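Local coordinates for protein HOBA (Helicobacter pylori, PDB 2UVP) that is required to initiate DNA replication, increasing the binding of the initiator DnaA to the oriC region, at residues Y97-I109 with N126-P138. Sequence-based numbering, arbitrary orientation.
Sequences YPKNDANLSLATI and NEGLKTILLSKIP
Ile132 drives its CD1 methyl into the ring of Pro98, the two side chains meeting tip to tip with Pro98 CG 3.3 Å from Ile132 CD1, closer than usual van der Waals contact. Ala102, Ser105, Leu106 and Ile109 form the hole on helix 102-109 into which Ile132 fits as a knob. The short helical axes approach to 9.2 Å and cross at -44°. At Gly128, which has no side chain, the backbones come close: its CA lies 4.5 Å from Ala102 CA. Ala102 CB is 3.2 Å from Gly128 O and also touches Thr131 CB.

Further along, Leu106 holds CG anti to the backbone N (chi1 -172°), which brings CD1 to 3.3 Å from Ile137 CD1, a tight contact in which the two side chains run antiparallel past one another, and to 3.5 Å from Ser135 OG. Leu106 CD2 touches Lys136 CE. At the other end, Leu129 CD2 meets Tyr97 OH at 3.5 Å, oblique to the phenol ring.

Asn126 supplies the polar link. ND2 donates to Pro98 O (2.8 Å, N-H...O 166°); Pro98 O lies close to the amide plane of Asn126, while ND2 is tilted from the plane of the Pro98 carbonyl. OD1 caps helix 127-133 by accepting from Leu129 N, which stands above the carbonyl plane.

Helix 127-133 is the crossover helix of a beta-alpha-beta unit joining the neighbouring parallel strands 116-121 and 139-143; Ile132 and Ile137 also pack on Phe118, and helix 102-112 precedes the first of these strands. One amide thus both caps a helix and ties it to the loop that leads into helix 102-109. Bonds at both ND2 and OD1 should restrain its rotation, while the rest of the interface is mainly apolar packing.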
# COMPACT_ATOMS: atom_id res chain seq x y z
N TYR A 97 1.66 4.93 -14.23
CA TYR A 97 3.10 4.91 -14.12
C TYR A 97 3.65 4.01 -15.23
O TYR A 97 3.17 2.88 -15.40
CB TYR A 97 3.55 4.40 -12.76
CG TYR A 97 5.02 4.57 -12.55
CD1 TYR A 97 5.54 5.72 -11.96
CD2 TYR A 97 5.92 3.57 -12.96
CE1 TYR A 97 6.92 5.86 -11.75
CE2 TYR A 97 7.29 3.72 -12.78
CZ TYR A 97 7.78 4.86 -12.17
OH TYR A 97 9.14 4.99 -11.99
N PRO A 98 4.62 4.52 -16.02
CA PRO A 98 5.10 3.77 -17.18
C PRO A 98 6.08 2.70 -16.77
O PRO A 98 7.23 3.00 -16.45
CB PRO A 98 5.80 4.85 -18.01
CG PRO A 98 6.32 5.81 -16.97
CD PRO A 98 5.30 5.82 -15.87
N LYS A 99 5.61 1.47 -16.74
CA LYS A 99 6.50 0.33 -16.71
C LYS A 99 6.90 0.02 -18.15
O LYS A 99 8.09 -0.10 -18.46
CB LYS A 99 5.83 -0.86 -16.02
CG LYS A 99 6.03 -0.81 -14.52
CD LYS A 99 4.72 -0.77 -13.76
CE LYS A 99 4.98 -0.34 -12.32
NZ LYS A 99 3.73 0.05 -11.60
N ASN A 100 5.90 -0.06 -19.04
CA ASN A 100 6.12 -0.11 -20.49
C ASN A 100 4.78 -0.23 -21.21
O ASN A 100 4.06 -1.20 -20.95
CB ASN A 100 7.01 -1.31 -20.86
CG ASN A 100 7.82 -1.06 -22.11
OD1 ASN A 100 7.91 -1.93 -22.98
ND2 ASN A 100 8.42 0.13 -22.21
N ASP A 101 4.42 0.69 -22.11
CA ASP A 101 5.28 1.74 -22.70
C ASP A 101 4.81 3.20 -22.46
O ASP A 101 3.64 3.46 -22.16
CB ASP A 101 5.35 1.51 -24.21
CG ASP A 101 3.98 1.65 -24.88
OD1 ASP A 101 3.70 2.73 -25.45
OD2 ASP A 101 3.19 0.69 -24.81
N ALA A 102 5.73 4.15 -22.66
CA ALA A 102 5.54 5.55 -22.27
C ALA A 102 4.51 6.37 -23.09
O ALA A 102 3.93 7.32 -22.56
CB ALA A 102 6.88 6.28 -22.24
N ASN A 103 4.31 6.02 -24.36
CA ASN A 103 3.34 6.75 -25.19
C ASN A 103 1.91 6.51 -24.74
O ASN A 103 1.11 7.46 -24.71
CB ASN A 103 3.51 6.43 -26.69
CG ASN A 103 4.69 7.15 -27.31
OD1 ASN A 103 5.00 8.31 -26.98
ND2 ASN A 103 5.36 6.48 -28.25
N LEU A 104 1.59 5.26 -24.38
CA LEU A 104 0.29 4.95 -23.77
C LEU A 104 0.06 5.72 -22.47
O LEU A 104 -0.96 6.39 -22.33
CB LEU A 104 0.10 3.45 -23.53
CG LEU A 104 -0.44 2.56 -24.65
CD1 LEU A 104 -0.88 1.21 -24.09
CD2 LEU A 104 -1.58 3.21 -25.41
N SER A 105 1.02 5.65 -21.55
CA SER A 105 0.89 6.38 -20.28
C SER A 105 0.69 7.88 -20.52
O SER A 105 -0.19 8.50 -19.94
CB SER A 105 2.08 6.15 -19.36
OG SER A 105 2.28 4.78 -19.12
N LEU A 106 1.52 8.46 -21.39
CA LEU A 106 1.44 9.89 -21.63
C LEU A 106 0.06 10.33 -22.13
O LEU A 106 -0.52 11.28 -21.61
CB LEU A 106 2.53 10.32 -22.63
CG LEU A 106 2.70 11.82 -22.82
CD1 LEU A 106 3.49 12.40 -21.66
CD2 LEU A 106 3.44 12.04 -24.14
N ALA A 107 -0.45 9.61 -23.13
CA ALA A 107 -1.75 9.95 -23.70
C ALA A 107 -2.84 9.84 -22.64
O ALA A 107 -3.74 10.69 -22.57
CB ALA A 107 -2.05 9.05 -24.89
N THR A 108 -2.78 8.79 -21.82
CA THR A 108 -3.79 8.59 -20.79
C THR A 108 -3.69 9.69 -19.74
O THR A 108 -4.70 10.22 -19.28
CB THR A 108 -3.73 7.17 -20.18
OG1 THR A 108 -3.97 6.19 -21.22
CG2 THR A 108 -4.79 7.01 -19.08
N ILE A 109 -2.47 10.06 -19.37
CA ILE A 109 -2.26 11.16 -18.42
C ILE A 109 -2.82 12.50 -18.95
O ILE A 109 -3.56 13.20 -18.26
CB ILE A 109 -0.77 11.27 -18.03
CG1 ILE A 109 -0.36 10.03 -17.22
CG2 ILE A 109 -0.46 12.55 -17.25
CD1 ILE A 109 1.12 9.79 -17.19
N ASN A 126 13.62 3.68 -15.21
CA ASN A 126 13.31 3.03 -16.48
C ASN A 126 13.08 4.01 -17.62
O ASN A 126 12.83 5.21 -17.41
CB ASN A 126 12.16 2.01 -16.35
CG ASN A 126 10.79 2.65 -16.34
OD1 ASN A 126 10.61 3.78 -15.88
ND2 ASN A 126 9.79 1.93 -16.84
N GLU A 127 13.17 3.49 -18.85
CA GLU A 127 13.11 4.34 -20.03
C GLU A 127 11.74 4.98 -20.25
O GLU A 127 11.65 6.09 -20.79
CB GLU A 127 13.56 3.55 -21.27
CG GLU A 127 15.08 3.34 -21.33
CD GLU A 127 15.82 4.61 -21.71
OE1 GLU A 127 15.23 5.45 -22.44
OE2 GLU A 127 16.98 4.78 -21.29
N GLY A 128 10.69 4.30 -19.83
CA GLY A 128 9.34 4.84 -19.94
C GLY A 128 9.15 6.11 -19.13
O GLY A 128 8.55 7.08 -19.60
N LEU A 129 9.68 6.11 -17.90
CA LEU A 129 9.66 7.32 -17.08
C LEU A 129 10.51 8.41 -17.73
O LEU A 129 10.10 9.56 -17.81
CB LEU A 129 10.16 7.02 -15.66
CG LEU A 129 10.08 8.21 -14.67
CD1 LEU A 129 8.63 8.73 -14.51
CD2 LEU A 129 10.68 7.81 -13.34
N LYS A 130 11.70 8.04 -18.22
CA LYS A 130 12.57 9.01 -18.88
C LYS A 130 11.82 9.70 -20.02
O LYS A 130 11.82 10.91 -20.12
CB LYS A 130 13.86 8.35 -19.38
CG LYS A 130 14.87 9.34 -19.92
CD LYS A 130 16.26 9.09 -19.35
CE LYS A 130 17.10 8.19 -20.25
NZ LYS A 130 18.55 8.57 -20.17
N THR A 131 11.15 8.90 -20.85
CA THR A 131 10.38 9.43 -21.97
C THR A 131 9.29 10.40 -21.52
O THR A 131 9.06 11.42 -22.16
CB THR A 131 9.79 8.26 -22.81
OG1 THR A 131 10.86 7.43 -23.28
CG2 THR A 131 9.00 8.78 -24.00
N ILE A 132 8.63 10.09 -20.41
CA ILE A 132 7.56 10.94 -19.90
C ILE A 132 8.13 12.28 -19.41
O ILE A 132 7.60 13.36 -19.72
CB ILE A 132 6.77 10.19 -18.79
CG1 ILE A 132 5.62 9.41 -19.45
CG2 ILE A 132 6.23 11.13 -17.74
CD1 ILE A 132 4.97 8.40 -18.55
N LEU A 133 9.25 12.20 -18.69
CA LEU A 133 9.86 13.39 -18.13
C LEU A 133 10.46 14.27 -19.24
O LEU A 133 10.53 15.48 -19.09
CB LEU A 133 10.89 13.01 -17.07
CG LEU A 133 10.30 12.27 -15.86
CD1 LEU A 133 11.39 11.94 -14.87
CD2 LEU A 133 9.18 13.06 -15.18
N LEU A 134 10.85 13.63 -20.34
CA LEU A 134 11.33 14.31 -21.56
C LEU A 134 10.23 15.02 -22.35
O LEU A 134 10.52 15.83 -23.25
CB LEU A 134 12.02 13.29 -22.46
CG LEU A 134 13.53 13.30 -22.75
CD1 LEU A 134 14.36 14.10 -21.75
CD2 LEU A 134 14.06 11.88 -22.86
N SER A 135 8.97 14.73 -22.01
CA SER A 135 7.82 15.23 -22.75
C SER A 135 7.56 16.73 -22.59
O SER A 135 8.31 17.43 -21.90
CB SER A 135 6.56 14.42 -22.40
OG SER A 135 6.03 14.81 -21.15
N LYS A 136 6.50 17.21 -23.24
CA LYS A 136 6.09 18.62 -23.22
C LYS A 136 5.52 19.01 -21.86
O LYS A 136 5.49 20.20 -21.52
CB LYS A 136 5.01 18.89 -24.29
CG LYS A 136 4.94 17.87 -25.44
CD LYS A 136 4.07 16.65 -25.06
CE LYS A 136 4.57 15.37 -25.73
NZ LYS A 136 6.02 15.12 -25.49
N ILE A 137 5.04 18.03 -21.10
CA ILE A 137 4.35 18.32 -19.84
C ILE A 137 5.34 19.02 -18.90
O ILE A 137 6.52 18.65 -18.86
CB ILE A 137 3.73 17.04 -19.18
CG1 ILE A 137 2.54 16.52 -20.00
CG2 ILE A 137 3.19 17.34 -17.77
CD1 ILE A 137 2.88 15.62 -21.15
N PRO A 138 4.88 20.06 -18.19
CA PRO A 138 5.72 20.76 -17.22
C PRO A 138 6.27 19.80 -16.16
O PRO A 138 5.64 18.76 -15.88
CB PRO A 138 4.75 21.75 -16.59
CG PRO A 138 3.69 21.97 -17.62
CD PRO A 138 3.53 20.65 -18.29